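Local coordinates for protein ICP27 (Human herpesvirus 1, PDB 5BQK) that regulates viral gene expression, inhibiting cellular splicing and mediating nuclear export of intronless viral mRNAs, at residues A144-L149 and I191-A196. Numbering follows the deposited sequence.
Sequences AVLDNL and ILARLA
Two long helices of the all-helical C-terminal domain, 142-163 and 184-201, pack here near the middle of the chain, Leu-146 of the first interlocking with Leu-192, Ala-193 and Ala-196 of the second. The local axes approach to 9.4 Å and run roughly antiparallel, at 138° between their N-to-C directions. The CA atoms of Leu-146 and Leu-192 are the nearest pair across the two segments, 6.0 Å apart, and their side chains begin by meeting alongside, CB to CB at 4.1 Å. Leu-146 then reaches out across the second helix: with CG anti to the backbone N (chi1 159°), its CD2 branch settles over Ala-193 CA at 3.8 Å and lies 4.0 Å from Ala-196 CB. The small alanines let this methyl come right down to the backbone beside Leu-192, with Ala-196 a turn further along. Leu-192 answers in the reverse sense. Its CG is anti to its own carbonyl carbon, and the chain extends along the near face of helix 142-163, bringing CD1 within 4.1 Å of Leu-146 CA. The same methyl also faces the side chains of Val-145 and Leu-149, 4.4 Å from Val-145 CB and equally far from Leu-149 CD1, both looser contacts. Val-145 and Leu-149 also touch helix 108-127, and Leu-149 meets Val-188 and Phe-189 one turn earlier on helix 184-201, so the leucine pair belongs to a wider hydrophobic core. Asp-147 serves other partners, forming salt bridges with Arg-104 and with Arg-154 of the second subunit. Between the two segments the attachment is wholly apolar and largely buried, though Leu-146 and Ala-196 stay partly exposed, with the fit set by leucine against leucine at the centre and by the Leu-146 branch against the two alanines.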
ATOM      1  N   ALA A 144      -7.359   6.376  -0.571  1.00 25.24           N
ATOM      2  CA  ALA A 144      -5.961   6.166  -0.989  1.00 25.65           C
ATOM      3  C   ALA A 144      -5.026   6.229   0.226  1.00 25.43           C
ATOM      4  O   ALA A 144      -4.180   5.358   0.399  1.00 24.96           O
ATOM      5  CB  ALA A 144      -5.540   7.277  -2.014  1.00 25.38           C
ATOM      6  N   VAL A 145      -5.180   7.283   1.044  1.00 27.85           N
ATOM      7  CA  VAL A 145      -4.380   7.439   2.267  1.00 27.33           C
ATOM      8  C   VAL A 145      -4.693   6.209   3.145  1.00 25.22           C
ATOM      9  O   VAL A 145      -3.828   5.585   3.694  1.00 24.91           O
ATOM     10  CB  VAL A 145      -4.701   8.639   3.158  1.00 30.52           C
ATOM     11  CG1 VAL A 145      -3.489   8.816   4.195  1.00 31.33           C
ATOM     12  CG2 VAL A 145      -5.004   9.880   2.451  1.00 28.97           C
ATOM     13  N   LEU A 146      -5.966   5.878   3.256  1.00 25.46           N
ATOM     14  CA  LEU A 146      -6.410   4.758   4.089  1.00 24.66           C
ATOM     15  C   LEU A 146      -5.693   3.478   3.721  1.00 25.24           C
ATOM     16  O   LEU A 146      -5.087   2.824   4.577  1.00 26.47           O
ATOM     17  CB  LEU A 146      -7.913   4.598   4.027  1.00 24.16           C
ATOM     18  CG  LEU A 146      -8.464   3.238   4.419  1.00 20.14           C
ATOM     19  CD1 LEU A 146      -8.263   3.031   5.959  1.00 23.70           C
ATOM     20  CD2 LEU A 146      -9.950   3.225   4.095  1.00 26.18           C
ATOM     21  N   ASP A 147      -5.762   3.093   2.458  1.00 26.50           N
ATOM     22  CA  ASP A 147      -5.140   1.860   2.010  1.00 26.30           C
ATOM     23  C   ASP A 147      -3.628   1.960   2.104  1.00 24.73           C
ATOM     24  O   ASP A 147      -2.944   0.990   2.335  1.00 26.01           O
ATOM     25  CB  ASP A 147      -5.498   1.650   0.516  1.00 27.86           C
ATOM     26  CG  ASP A 147      -6.909   1.061   0.289  1.00 31.48           C
ATOM     27  OD1 ASP A 147      -7.505   0.559   1.260  1.00 32.00           O
ATOM     28  OD2 ASP A 147      -7.406   1.069  -0.900  1.00 33.75           O
ATOM     29  N   ASN A 148      -3.059   3.117   1.822  1.00 23.40           N
ATOM     30  CA  ASN A 148      -1.607   3.218   1.962  1.00 23.12           C
ATOM     31  C   ASN A 148      -1.185   2.900   3.431  1.00 23.38           C
ATOM     32  O   ASN A 148      -0.257   2.105   3.735  1.00 22.53           O
ATOM     33  CB  ASN A 148      -1.087   4.632   1.526  1.00 24.56           C
ATOM     34  CG  ASN A 148       0.417   4.572   1.086  1.00 28.17           C
ATOM     35  OD1 ASN A 148       0.903   3.499   0.961  1.00 36.95           O
ATOM     36  ND2 ASN A 148       1.108   5.696   0.857  1.00 26.88           N
ATOM     37  N   LEU A 149      -1.896   3.488   4.346  1.00 22.83           N
ATOM     38  CA  LEU A 149      -1.447   3.380   5.785  1.00 23.52           C
ATOM     39  C   LEU A 149      -1.711   1.942   6.291  1.00 24.12           C
ATOM     40  O   LEU A 149      -0.874   1.329   7.013  1.00 25.28           O
ATOM     41  CB  LEU A 149      -2.125   4.481   6.604  1.00 21.70           C
ATOM     42  CG  LEU A 149      -1.617   5.930   6.509  1.00 22.25           C
ATOM     43  CD1 LEU A 149      -2.491   6.943   7.334  1.00 21.32           C
ATOM     44  CD2 LEU A 149      -0.246   6.009   6.972  1.00 23.05           C
ATOM     45  N   ILE A 191     -11.955   6.708  11.215  1.00 28.28           N
ATOM     46  CA  ILE A 191     -12.484   7.893  10.577  1.00 26.25           C
ATOM     47  C   ILE A 191     -12.242   7.861   9.033  1.00 27.04           C
ATOM     48  O   ILE A 191     -13.114   8.249   8.266  1.00 27.76           O
ATOM     49  CB  ILE A 191     -11.868   9.152  11.175  1.00 27.53           C
ATOM     50  CG1 ILE A 191     -12.302   9.355  12.640  1.00 28.04           C
ATOM     51  CG2 ILE A 191     -12.165  10.413  10.342  1.00 25.32           C
ATOM     52  CD1 ILE A 191     -13.872   9.529  12.831  1.00 26.71           C
ATOM     53  N   LEU A 192     -11.049   7.429   8.600  1.00 25.62           N
ATOM     54  CA  LEU A 192     -10.752   7.421   7.194  1.00 24.87           C
ATOM     55  C   LEU A 192     -11.591   6.368   6.494  1.00 24.90           C
ATOM     56  O   LEU A 192     -11.997   6.617   5.355  1.00 24.73           O
ATOM     57  CB  LEU A 192      -9.234   7.134   6.903  1.00 25.20           C
ATOM     58  CG  LEU A 192      -8.235   8.277   7.132  1.00 26.83           C
ATOM     59  CD1 LEU A 192      -6.807   7.734   6.876  1.00 25.04           C
ATOM     60  CD2 LEU A 192      -8.558   9.538   6.302  1.00 27.09           C
ATOM     61  N   ALA A 193     -11.812   5.176   7.131  1.00 25.18           N
ATOM     62  CA  ALA A 193     -12.709   4.198   6.574  1.00 25.12           C
ATOM     63  C   ALA A 193     -14.141   4.693   6.466  1.00 26.81           C
ATOM     64  O   ALA A 193     -14.765   4.453   5.418  1.00 27.13           O
ATOM     65  CB  ALA A 193     -12.624   2.839   7.338  1.00 28.07           C
ATOM     66  N   ARG A 194     -14.673   5.389   7.503  1.00 25.84           N
ATOM     67  CA  ARG A 194     -16.017   5.948   7.369  1.00 27.37           C
ATOM     68  C   ARG A 194     -16.000   6.873   6.194  1.00 28.35           C
ATOM     69  O   ARG A 194     -16.954   6.870   5.421  1.00 31.31           O
ATOM     70  CB  ARG A 194     -16.488   6.734   8.618  1.00 25.25           C
ATOM     71  CG  ARG A 194     -16.795   5.788   9.723  1.00 29.57           C
ATOM     72  CD  ARG A 194     -16.801   6.423  11.083  1.00 28.19           C
ATOM     73  NE  ARG A 194     -17.864   7.401  11.240  1.00 24.89           N
ATOM     74  CZ  ARG A 194     -19.129   7.116  11.613  1.00 29.01           C
ATOM     75  NH1 ARG A 194     -19.522   5.881  11.915  1.00 30.55           N
ATOM     76  NH2 ARG A 194     -19.993   8.116  11.763  1.00 28.08           N
ATOM     77  N   LEU A 195     -14.969   7.736   6.102  1.00 28.19           N
ATOM     78  CA  LEU A 195     -15.034   8.807   5.129  1.00 28.34           C
ATOM     79  C   LEU A 195     -14.914   8.194   3.718  1.00 28.02           C
ATOM     80  O   LEU A 195     -15.607   8.631   2.815  1.00 28.84           O
ATOM     81  CB  LEU A 195     -13.911   9.861   5.332  1.00 29.71           C
ATOM     82  CG  LEU A 195     -13.809  10.981   4.324  1.00 30.07           C
ATOM     83  CD1 LEU A 195     -15.181  11.634   4.234  1.00 29.49           C
ATOM     84  CD2 LEU A 195     -12.645  12.006   4.695  1.00 26.15           C
ATOM     85  N   ALA A 196     -14.050   7.196   3.543  1.00 27.00           N
ATOM     86  CA  ALA A 196     -13.884   6.527   2.250  1.00 28.50           C
ATOM     87  C   ALA A 196     -15.196   5.822   1.800  1.00 29.88           C
ATOM     88  O   ALA A 196     -15.536   5.818   0.595  1.00 27.81           O
ATOM     89  CB  ALA A 196     -12.729   5.463   2.324  1.00 26.98           C
TER